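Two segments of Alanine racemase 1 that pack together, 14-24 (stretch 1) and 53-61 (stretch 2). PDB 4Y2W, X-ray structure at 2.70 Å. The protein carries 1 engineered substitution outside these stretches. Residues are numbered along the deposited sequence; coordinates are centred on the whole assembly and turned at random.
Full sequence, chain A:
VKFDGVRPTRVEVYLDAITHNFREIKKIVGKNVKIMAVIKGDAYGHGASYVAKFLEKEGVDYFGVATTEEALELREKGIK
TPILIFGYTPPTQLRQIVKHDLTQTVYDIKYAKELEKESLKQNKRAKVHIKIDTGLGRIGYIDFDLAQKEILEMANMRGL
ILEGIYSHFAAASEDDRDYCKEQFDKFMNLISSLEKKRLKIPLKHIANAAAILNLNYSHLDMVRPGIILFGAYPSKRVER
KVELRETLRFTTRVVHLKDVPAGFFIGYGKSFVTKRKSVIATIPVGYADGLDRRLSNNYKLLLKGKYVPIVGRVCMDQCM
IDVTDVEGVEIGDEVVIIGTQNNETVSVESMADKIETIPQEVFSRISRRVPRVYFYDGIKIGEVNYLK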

# COMPACT_ATOMS: atom_id res chain seq x y z
N TYR A 14 -9.40 -15.98 -5.23
CA TYR A 14 -10.18 -17.06 -5.83
C TYR A 14 -10.38 -16.80 -7.31
O TYR A 14 -11.30 -16.09 -7.72
CB TYR A 14 -11.51 -17.21 -5.09
CG TYR A 14 -11.30 -17.70 -3.68
CD1 TYR A 14 -10.91 -16.83 -2.68
CD2 TYR A 14 -11.42 -19.05 -3.37
CE1 TYR A 14 -10.68 -17.27 -1.39
CE2 TYR A 14 -11.19 -19.50 -2.08
CZ TYR A 14 -10.82 -18.61 -1.09
OH TYR A 14 -10.59 -19.04 0.19
N LEU A 15 -9.49 -17.39 -8.11
CA LEU A 15 -9.45 -17.15 -9.55
C LEU A 15 -10.72 -17.61 -10.27
O LEU A 15 -11.17 -16.94 -11.20
CB LEU A 15 -8.23 -17.85 -10.16
CG LEU A 15 -6.88 -17.29 -9.71
CD1 LEU A 15 -5.77 -18.29 -9.99
CD2 LEU A 15 -6.60 -15.95 -10.38
N ASP A 16 -11.28 -18.74 -9.84
CA ASP A 16 -12.53 -19.25 -10.42
C ASP A 16 -13.74 -18.34 -10.15
O ASP A 16 -14.73 -18.39 -10.87
CB ASP A 16 -12.82 -20.69 -9.95
CG ASP A 16 -12.89 -20.82 -8.44
OD1 ASP A 16 -11.83 -20.82 -7.78
OD2 ASP A 16 -14.01 -20.94 -7.91
N ALA A 17 -13.66 -17.51 -9.11
CA ALA A 17 -14.68 -16.51 -8.81
C ALA A 17 -14.55 -15.28 -9.71
O ALA A 17 -15.55 -14.64 -10.05
CB ALA A 17 -14.62 -16.11 -7.35
N ILE A 18 -13.32 -14.94 -10.08
CA ILE A 18 -13.07 -13.83 -11.00
C ILE A 18 -13.52 -14.19 -12.42
O ILE A 18 -14.15 -13.39 -13.10
CB ILE A 18 -11.57 -13.43 -11.00
CG1 ILE A 18 -11.16 -12.91 -9.62
CG2 ILE A 18 -11.29 -12.37 -12.06
CD1 ILE A 18 -9.66 -12.90 -9.40
N THR A 19 -13.19 -15.41 -12.85
CA THR A 19 -13.62 -15.90 -14.16
C THR A 19 -15.15 -16.00 -14.22
O THR A 19 -15.75 -15.72 -15.26
CB THR A 19 -13.01 -17.27 -14.51
OG1 THR A 19 -13.33 -18.22 -13.49
CG2 THR A 19 -11.50 -17.18 -14.67
N HIS A 20 -15.77 -16.39 -13.11
CA HIS A 20 -17.22 -16.43 -13.02
C HIS A 20 -17.83 -15.04 -13.19
O HIS A 20 -18.75 -14.86 -13.98
CB HIS A 20 -17.68 -17.01 -11.68
CG HIS A 20 -19.14 -16.85 -11.43
ND1 HIS A 20 -20.05 -17.85 -11.68
CD2 HIS A 20 -19.86 -15.80 -10.96
CE1 HIS A 20 -21.27 -17.43 -11.37
NE2 HIS A 20 -21.17 -16.19 -10.94
N ASN A 21 -17.33 -14.07 -12.42
CA ASN A 21 -17.81 -12.68 -12.52
C ASN A 21 -17.59 -12.11 -13.92
O ASN A 21 -18.40 -11.31 -14.40
CB ASN A 21 -17.11 -11.79 -11.49
CG ASN A 21 -17.48 -12.13 -10.06
OD1 ASN A 21 -18.45 -12.84 -9.81
ND2 ASN A 21 -16.70 -11.62 -9.12
N PHE A 22 -16.50 -12.52 -14.55
CA PHE A 22 -16.24 -12.18 -15.95
C PHE A 22 -17.34 -12.73 -16.86
O PHE A 22 -17.87 -12.01 -17.70
CB PHE A 22 -14.86 -12.70 -16.37
CG PHE A 22 -14.61 -12.67 -17.85
CD1 PHE A 22 -14.32 -11.48 -18.50
CD2 PHE A 22 -14.66 -13.84 -18.60
CE1 PHE A 22 -14.08 -11.45 -19.86
CE2 PHE A 22 -14.43 -13.82 -19.96
CZ PHE A 22 -14.14 -12.62 -20.60
N ARG A 23 -17.67 -14.01 -16.67
CA ARG A 23 -18.76 -14.64 -17.44
C ARG A 23 -20.14 -14.00 -17.19
O ARG A 23 -21.00 -14.05 -18.07
CB ARG A 23 -18.81 -16.15 -17.16
CG ARG A 23 -17.67 -16.93 -17.81
CD ARG A 23 -17.94 -18.43 -17.83
NE ARG A 23 -18.12 -18.99 -16.49
CZ ARG A 23 -17.14 -19.26 -15.63
NH1 ARG A 23 -15.87 -19.01 -15.94
NH2 ARG A 23 -17.43 -19.76 -14.44
N GLU A 24 -20.34 -13.42 -16.02
CA GLU A 24 -21.57 -12.67 -15.72
C GLU A 24 -21.69 -11.42 -16.59
O GLU A 24 -22.79 -11.06 -17.01
CB GLU A 24 -21.64 -12.28 -14.24
CG GLU A 24 -21.82 -13.46 -13.29
CD GLU A 24 -23.19 -14.09 -13.40
OE1 GLU A 24 -24.19 -13.35 -13.33
OE2 GLU A 24 -23.27 -15.33 -13.54
N LYS A 53 -3.35 -14.00 -16.38
CA LYS A 53 -3.13 -15.36 -16.88
C LYS A 53 -4.46 -16.09 -17.01
O LYS A 53 -4.75 -16.67 -18.06
CB LYS A 53 -2.19 -16.14 -15.95
CG LYS A 53 -1.74 -17.50 -16.48
CD LYS A 53 -1.55 -18.52 -15.35
CE LYS A 53 -1.23 -19.92 -15.86
NZ LYS A 53 0.23 -20.18 -15.97
N PHE A 54 -5.28 -16.04 -15.96
CA PHE A 54 -6.53 -16.80 -15.93
C PHE A 54 -7.67 -16.17 -16.73
O PHE A 54 -8.55 -16.88 -17.21
CB PHE A 54 -6.95 -17.10 -14.48
CG PHE A 54 -6.35 -18.37 -13.95
CD1 PHE A 54 -5.00 -18.44 -13.63
CD2 PHE A 54 -7.13 -19.51 -13.80
CE1 PHE A 54 -4.44 -19.61 -13.16
CE2 PHE A 54 -6.57 -20.69 -13.33
CZ PHE A 54 -5.23 -20.75 -13.01
N LEU A 55 -7.67 -14.84 -16.87
CA LEU A 55 -8.63 -14.17 -17.75
C LEU A 55 -8.27 -14.36 -19.23
O LEU A 55 -9.15 -14.41 -20.09
CB LEU A 55 -8.74 -12.68 -17.40
CG LEU A 55 -9.42 -12.35 -16.07
CD1 LEU A 55 -9.33 -10.86 -15.79
CD2 LEU A 55 -10.87 -12.81 -16.04
N GLU A 56 -6.97 -14.49 -19.52
CA GLU A 56 -6.51 -14.82 -20.87
C GLU A 56 -6.97 -16.22 -21.30
O GLU A 56 -7.35 -16.41 -22.45
CB GLU A 56 -4.99 -14.71 -20.96
CG GLU A 56 -4.43 -14.96 -22.36
CD GLU A 56 -2.93 -14.73 -22.45
OE1 GLU A 56 -2.20 -15.24 -21.57
OE2 GLU A 56 -2.48 -14.05 -23.39
N LYS A 57 -6.94 -17.18 -20.37
CA LYS A 57 -7.49 -18.52 -20.64
C LYS A 57 -8.99 -18.44 -20.92
O LYS A 57 -9.51 -19.16 -21.77
CB LYS A 57 -7.26 -19.47 -19.45
CG LYS A 57 -5.81 -19.84 -19.14
CD LYS A 57 -5.75 -20.68 -17.87
CE LYS A 57 -4.34 -20.80 -17.29
NZ LYS A 57 -3.55 -21.93 -17.86
N GLU A 58 -9.67 -17.56 -20.19
CA GLU A 58 -11.13 -17.42 -20.29
C GLU A 58 -11.57 -16.74 -21.59
O GLU A 58 -12.76 -16.75 -21.92
CB GLU A 58 -11.67 -16.65 -19.08
CG GLU A 58 -13.09 -17.02 -18.69
CD GLU A 58 -13.23 -18.45 -18.19
OE1 GLU A 58 -14.31 -19.05 -18.40
OE2 GLU A 58 -12.27 -18.97 -17.58
N GLY A 59 -10.63 -16.14 -22.32
CA GLY A 59 -10.89 -15.60 -23.65
C GLY A 59 -11.24 -14.12 -23.68
O GLY A 59 -12.03 -13.69 -24.52
N VAL A 60 -10.65 -13.35 -22.78
CA VAL A 60 -10.88 -11.90 -22.73
C VAL A 60 -10.31 -11.21 -23.97
O VAL A 60 -9.30 -11.65 -24.52
CB VAL A 60 -10.29 -11.29 -21.43
CG1 VAL A 60 -8.77 -11.26 -21.48
CG2 VAL A 60 -10.87 -9.91 -21.18
N ASP A 61 -10.96 -10.14 -24.40
CA ASP A 61 -10.60 -9.46 -25.66
C ASP A 61 -9.48 -8.43 -25.51
O ASP A 61 -8.69 -8.23 -26.43
CB ASP A 61 -11.84 -8.79 -26.28
CG ASP A 61 -12.93 -9.79 -26.61
OD1 ASP A 61 -12.63 -10.78 -27.31
OD2 ASP A 61 -14.08 -9.58 -26.18

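Two helices of the same chain, 15-24 and 53-58, lie against each other with their N-to-C directions 44° apart. Their axes come within 9.9 Å. The backbones are nearest where Thr-19 CA lies 6.4 Å from Leu-55 CA. Together the stretches bury 479 Å² of surface. Most of the contact is apolar, and one salt bridge adds to it.

Helix 15-24 points the CA-to-CB bonds of Leu-15, Ile-18, Thr-19 and Phe-22 toward the other stretch, at i, i+3, i+4 and i+7. This spacing places them along one side of the helix. Leu-15, Ile-18 and Phe-22 make the apolar contacts. Leu-15 meets Phe-54 at one end. Its CD1 sits 3.7 Å from the centroid of the Phe-54 ring and only 13° off the ring normal, so the methyl lies over the ring face in a CH-pi contact. The flat aromatic surface suits a branched aliphatic tip.

Leu-55 packs against two partners, and CD2 is its closest atom to both. Its CA-to-CB bond points sideways, but the m, t rotamer brings the end of the chain nearer to the first helix. Leu-55 CD2 lies 4.0 Å from Ile-18 CG2 and 4.0 Å from Phe-22 CB. All three residues are buried, as befits purely hydrocarbon side chains.

Phe-22 has the largest covered area of any residue here, 86 Å². With chi1 at 167° (t), its ring reaches along the end of helix 53-58 and into the loop that follows. Phe-22 CE1 is 3.8 Å from Val-60 CG2, an apolar contact. Phe-22 CD2 is 3.5 Å from Glu-58 CG, so the aliphatic part of an acidic side chain also packs against the ring. A large side chain suits this place because it spans from Leu-55 to Val-60.

Thr-19 is small and fits where the backbones are close. Its CG2 methyl is 3.9 Å from Phe-54 O and 3.5 Å from Glu-58 OE2. Its hydroxyl is used within its own helix: Thr-19 OG1 donates to Asp-16 O at 3.0 Å. The buried polar group therefore has a partner, while the methyl faces the second helix.

The polar link is between Arg-23 and Glu-58. Arg-23 NH1 donates to Glu-58 OE1 at 2.9 Å, with an N-H...acceptor angle of 137°. The pair forms a salt bridge. The carboxylate oxygen meets the guanidinium at its edge, near its plane. Arg-23 starts sideways, and its long chain brings the charged end to Glu-58. Arg-23 is exposed and Glu-58 partly exposed, so the charges stay near the surface.

Backbone geometry at Gly-59 sets up the turn to Val-60. Gly-59 has positive phi, 95°, and the chain closes in a Schellman motif. Val-60 N bonds to Leu-55 O at 3.3 Å, and a weak bond joins Gly-59 N to Leu-55 O at 3.2 Å. Glycine suits this position because a CB would be jammed against the carbonyl O of Glu-58.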